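PDB 3G5W: multicopper oxidase type 1 from Nitrosomonas europaea, which binds copper at a type 1 site and at copper-oxygen centres, and probably works as a laccase-like oxidoreductase built from two cupredoxin-type domains. Local coordinates for residues V108-H111 and V112-G116; D145-S148 and S149-N152. All coordinates share one frame; numbering follows the deposited sequence.

How the interactions relate
Interaction 1, in the helix 108-114 and the turn that follows it, comes first along the chain; interaction 2, where the strand 137-146 gives way to a loop, follows it. The two centres lie about 10 Å apart on the same side of the chain's centre. They touch directly: R115 NH1 is 2.8 Å from W150 O, and R115 NH2 is 3.2 Å from A151 O, both probable hydrogen bonds, while M114 and T113 pack on W146 and D145. Interaction 1 carries a type 1 copper ligand in the first cupredoxin-type domain and interaction 2 ends a sheet strand of the second, so R115 ties the copper-bearing helix of one domain to a loop of the other.

Interaction 1 (V108-H111 and V112-G116); sequences VNEH and VTMRG. With CU (copper (II) ion), chain G.
E110 and R115 meet obliquely, the carboxylate and guanidinium planes almost perpendicular at 89°. R115 NE donates to the anti lone pair of E110 OE2 over 2.8 Å, with OE2 19° out of the guanidinium plane, and the bond is a salt bridge. E110 reaches it because its CG is anti to the backbone N (chi1 -174°) and the chain beyond is extended, whereas R115 CG lies 3.5 Å from E110 O and the bend at chi2 turns the chain back to bring NE to the carboxylate. OE2 is also gripped by G155 N, and both terminal nitrogens of R115 hold carbonyls, NH1 that of E156 and NH2 that of H23. A leucine in place of R115 would probably leave E110 OE2 without its charged mate and these carbonyls without their donors. The backbone bonds of the helical turn join the same residues: V108 O accepts from both V112 N and T113 N, and E110 O from M114 N at 2.9 Å. V108 and V112 point the same way, CG1 to CG2 3.8 Å. H111 binds copper through ND1 at 2.1 Å, with H56, C104 and M117 completing the type 1 site. The helix 108-114 packs on the strand 20-27, where E110 and R115 touch F25 and M114 touches F22, while D255 of a second subunit covers V108 and V112.

Interaction 2 (D145-S148 and S149-N152); sequences DWVS and SWAN
V147 and W150 lie side by side on one flank of a short turn, their side chains pointing the same way. The valine can be followed outward. Its CB is 4.1 Å from W150 CD1, a loose approach, and the closer touching is left to one methyl. CG1 stands anti to the backbone N (chi1 -179°), which carries it toward the following residues; there it comes within 3.6 Å of W150 CD1, obliquely to the indole, and 3.5 Å from S149 OG. That hydroxyl lies over one face of the W150 ring, 3.5 Å above its plane and displaced toward the rim, so the hydroxyl touches both the methyl and the indole. CD1 is the ring atom nearest the methyl, and NE1 next to it hydrogen-bonds to D162 OD1. S148 OG is taken up by D165 OD2. Two backbone bonds close the bend. W150 N donates to V147 O with an N-H...O angle of 163°, and A151 N to S148 O over 3.0 Å. The CB of A151 also rests 3.2 Å from S148 O, which makes a compact corner. Neighbours cover the turn: M114 of the helix 108-114 packs on both V147 and W150, F164 on the valine, and R20 and F22 of the strand 20-27 on A151. Two successive i to i+3 bonds are the signature of a short 3-10 turn, here following the strand 137-146, where the chain leaves a sheet of the second cupredoxin-type domain and enters the loop leading to the strand 166-169.

Interaction 1 (V108-H111 and V112-G116)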
loop_
_atom_site.group_PDB
_atom_site.type_symbol
_atom_site.label_atom_id
_atom_site.label_comp_id
_atom_site.label_asym_id
_atom_site.label_seq_id
_atom_site.Cartn_x
_atom_site.Cartn_y
_atom_site.Cartn_z
ATOM N N VAL A 108 1.012 -13.276 16.441
ATOM C CA VAL A 108 1.066 -11.827 16.211
ATOM C C VAL A 108 -0.267 -11.220 15.758
ATOM O O VAL A 108 -0.576 -10.075 16.107
ATOM C CB VAL A 108 2.206 -11.434 15.247
ATOM C CG1 VAL A 108 3.545 -11.804 15.862
ATOM C CG2 VAL A 108 2.038 -12.119 13.897
ATOM N N ASN A 109 -1.045 -11.990 14.994
ATOM C CA ASN A 109 -2.393 -11.583 14.593
ATOM C C ASN A 109 -3.269 -11.112 15.760
ATOM O O ASN A 109 -4.189 -10.312 15.563
ATOM C CB ASN A 109 -3.092 -12.706 13.817
ATOM C CG ASN A 109 -3.145 -14.006 14.590
ATOM O OD1 ASN A 109 -2.111 -14.567 14.953
ATOM N ND2 ASN A 109 -4.359 -14.507 14.834
ATOM N N GLU A 110 -2.981 -11.614 16.963
ATOM C CA GLU A 110 -3.601 -11.108 18.192
ATOM C C GLU A 110 -2.654 -10.237 19.033
ATOM O O GLU A 110 -2.996 -9.105 19.380
ATOM C CB GLU A 110 -4.150 -12.248 19.065
ATOM C CG GLU A 110 -4.946 -11.733 20.283
ATOM C CD GLU A 110 -4.997 -12.714 21.456
ATOM O OE1 GLU A 110 -4.774 -13.925 21.243
ATOM O OE2 GLU A 110 -5.257 -12.265 22.598
ATOM N N HIS A 111 -1.481 -10.774 19.363
ATOM C CA HIS A 111 -0.593 -10.161 20.365
ATOM C C HIS A 111 -0.062 -8.786 19.958
ATOM O O HIS A 111 -0.060 -7.855 20.770
ATOM C CB HIS A 111 0.569 -11.101 20.725
ATOM C CG HIS A 111 0.158 -12.302 21.531
ATOM N ND1 HIS A 111 0.993 -12.904 22.449
ATOM C CD2 HIS A 111 -1.000 -13.003 21.564
ATOM C CE1 HIS A 111 0.375 -13.936 22.995
ATOM N NE2 HIS A 111 -0.841 -14.012 22.483
ATOM N N VAL A 112 0.382 -8.661 18.709
ATOM C CA VAL A 112 0.899 -7.379 18.214
ATOM C C VAL A 112 -0.257 -6.470 17.784
ATOM O O VAL A 112 -0.357 -5.332 18.241
ATOM C CB VAL A 112 1.941 -7.551 17.066
ATOM C CG1 VAL A 112 2.500 -6.196 16.627
ATOM C CG2 VAL A 112 3.077 -8.436 17.514
ATOM N N THR A 113 -1.134 -6.986 16.924
ATOM C CA THR A 113 -2.274 -6.215 16.415
ATOM C C THR A 113 -3.144 -5.583 17.510
ATOM O O THR A 113 -3.473 -4.393 17.426
ATOM C CB THR A 113 -3.156 -7.064 15.462
ATOM O OG1 THR A 113 -2.344 -7.591 14.404
ATOM C CG2 THR A 113 -4.294 -6.232 14.864
ATOM N N MET A 114 -3.499 -6.357 18.540
ATOM C CA MET A 114 -4.474 -5.867 19.525
ATOM C C MET A 114 -4.171 -6.097 21.014
ATOM O O MET A 114 -5.048 -5.897 21.854
ATOM C CB MET A 114 -5.881 -6.373 19.180
ATOM C CG MET A 114 -6.076 -7.890 19.287
ATOM S SD MET A 114 -7.649 -8.426 18.562
ATOM C CE MET A 114 -7.282 -8.324 16.802
ATOM N N ARG A 115 -2.947 -6.486 21.354
ATOM C CA ARG A 115 -2.598 -6.624 22.781
ATOM C C ARG A 115 -1.468 -5.686 23.211
ATOM O O ARG A 115 -0.912 -5.836 24.299
ATOM C CB ARG A 115 -2.286 -8.084 23.144
ATOM C CG ARG A 115 -3.426 -9.073 22.844
ATOM C CD ARG A 115 -4.667 -8.831 23.700
ATOM N NE ARG A 115 -5.811 -9.581 23.181
ATOM C CZ ARG A 115 -7.087 -9.231 23.329
ATOM N NH1 ARG A 115 -8.038 -9.985 22.794
ATOM N NH2 ARG A 115 -7.420 -8.137 23.998
ATOM N N GLY A 116 -1.152 -4.713 22.349
ATOM C CA GLY A 116 -0.195 -3.646 22.658
ATOM C C GLY A 116 1.235 -4.076 22.958
ATOM O O GLY A 116 1.939 -3.392 23.701
HETATM CU CU CU G . 2.945 -12.261 22.956
#

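Interaction 2 (D145-S148 and S149-N152)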
loop_
_atom_site.group_PDB
_atom_site.type_symbol
_atom_site.label_atom_id
_atom_site.label_comp_id
_atom_site.label_asym_id
_atom_site.label_seq_id
_atom_site.Cartn_x
_atom_site.Cartn_y
_atom_site.Cartn_z
ATOM N N ASP A 145 -4.033 -0.528 14.701
ATOM C CA ASP A 145 -5.430 -0.759 14.319
ATOM C C ASP A 145 -6.030 -1.828 15.241
ATOM O O ASP A 145 -5.409 -2.870 15.473
ATOM C CB ASP A 145 -5.486 -1.204 12.856
ATOM C CG ASP A 145 -4.553 -0.384 11.972
ATOM O OD1 ASP A 145 -4.859 0.794 11.736
ATOM O OD2 ASP A 145 -3.508 -0.908 11.534
ATOM N N TRP A 146 -7.222 -1.564 15.777
ATOM C CA TRP A 146 -7.785 -2.404 16.838
ATOM C C TRP A 146 -9.153 -2.956 16.458
ATOM O O TRP A 146 -9.909 -2.296 15.750
ATOM C CB TRP A 146 -7.908 -1.621 18.155
ATOM C CG TRP A 146 -6.645 -0.921 18.610
ATOM C CD1 TRP A 146 -6.101 0.222 18.078
ATOM C CD2 TRP A 146 -5.784 -1.303 19.695
ATOM N NE1 TRP A 146 -4.952 0.565 18.759
ATOM C CE2 TRP A 146 -4.733 -0.354 19.752
ATOM C CE3 TRP A 146 -5.793 -2.358 20.619
ATOM C CZ2 TRP A 146 -3.708 -0.421 20.705
ATOM C CZ3 TRP A 146 -4.776 -2.422 21.572
ATOM C CH2 TRP A 146 -3.741 -1.460 21.600
ATOM N N VAL A 147 -9.457 -4.162 16.947
ATOM C CA VAL A 147 -10.763 -4.809 16.763
ATOM C C VAL A 147 -11.472 -4.893 18.125
ATOM O O VAL A 147 -11.155 -5.764 18.940
ATOM C CB VAL A 147 -10.616 -6.225 16.146
ATOM C CG1 VAL A 147 -11.987 -6.883 15.937
ATOM C CG2 VAL A 147 -9.860 -6.167 14.807
ATOM N N SER A 148 -12.424 -3.990 18.369
ATOM C CA SER A 148 -13.022 -3.841 19.704
ATOM C C SER A 148 -13.829 -5.051 20.202
ATOM O O SER A 148 -14.013 -5.216 21.416
ATOM C CB SER A 148 -13.868 -2.565 19.800
ATOM O OG SER A 148 -15.089 -2.706 19.100
ATOM N N SER A 149 -14.286 -5.899 19.281
ATOM C CA SER A 149 -15.023 -7.114 19.662
ATOM C C SER A 149 -14.173 -8.064 20.508
ATOM O O SER A 149 -14.713 -8.900 21.231
ATOM C CB SER A 149 -15.571 -7.837 18.432
ATOM O OG SER A 149 -14.526 -8.466 17.709
ATOM N N TRP A 150 -12.848 -7.922 20.437
ATOM C CA TRP A 150 -11.940 -8.757 21.232
ATOM C C TRP A 150 -11.304 -8.017 22.411
ATOM O O TRP A 150 -10.430 -8.566 23.088
ATOM C CB TRP A 150 -10.842 -9.375 20.354
ATOM C CG TRP A 150 -11.370 -10.172 19.189
ATOM C CD1 TRP A 150 -11.268 -9.847 17.864
ATOM C CD2 TRP A 150 -12.078 -11.420 19.244
ATOM N NE1 TRP A 150 -11.868 -10.812 17.091
ATOM C CE2 TRP A 150 -12.378 -11.787 17.912
ATOM C CE3 TRP A 150 -12.492 -12.261 20.289
ATOM C CZ2 TRP A 150 -13.072 -12.962 17.592
ATOM C CZ3 TRP A 150 -13.184 -13.437 19.973
ATOM C CH2 TRP A 150 -13.464 -13.774 18.631
ATOM N N ALA A 151 -11.759 -6.790 22.665
ATOM C CA ALA A 151 -11.154 -5.915 23.672
ATOM C C ALA A 151 -10.908 -6.639 24.987
ATOM O O ALA A 151 -9.811 -6.586 25.539
ATOM C CB ALA A 151 -12.013 -4.673 23.897
ATOM N N ASN A 152 -11.928 -7.336 25.472
ATOM C CA ASN A 152 -11.824 -7.995 26.759
ATOM C C ASN A 152 -11.832 -9.516 26.670
ATOM O O ASN A 152 -12.329 -10.210 27.561
ATOM C CB ASN A 152 -12.879 -7.437 27.711
ATOM C CG ASN A 152 -12.545 -6.022 28.158
ATOM O OD1 ASN A 152 -11.473 -5.773 28.723
ATOM N ND2 ASN A 152 -13.446 -5.087 27.893
#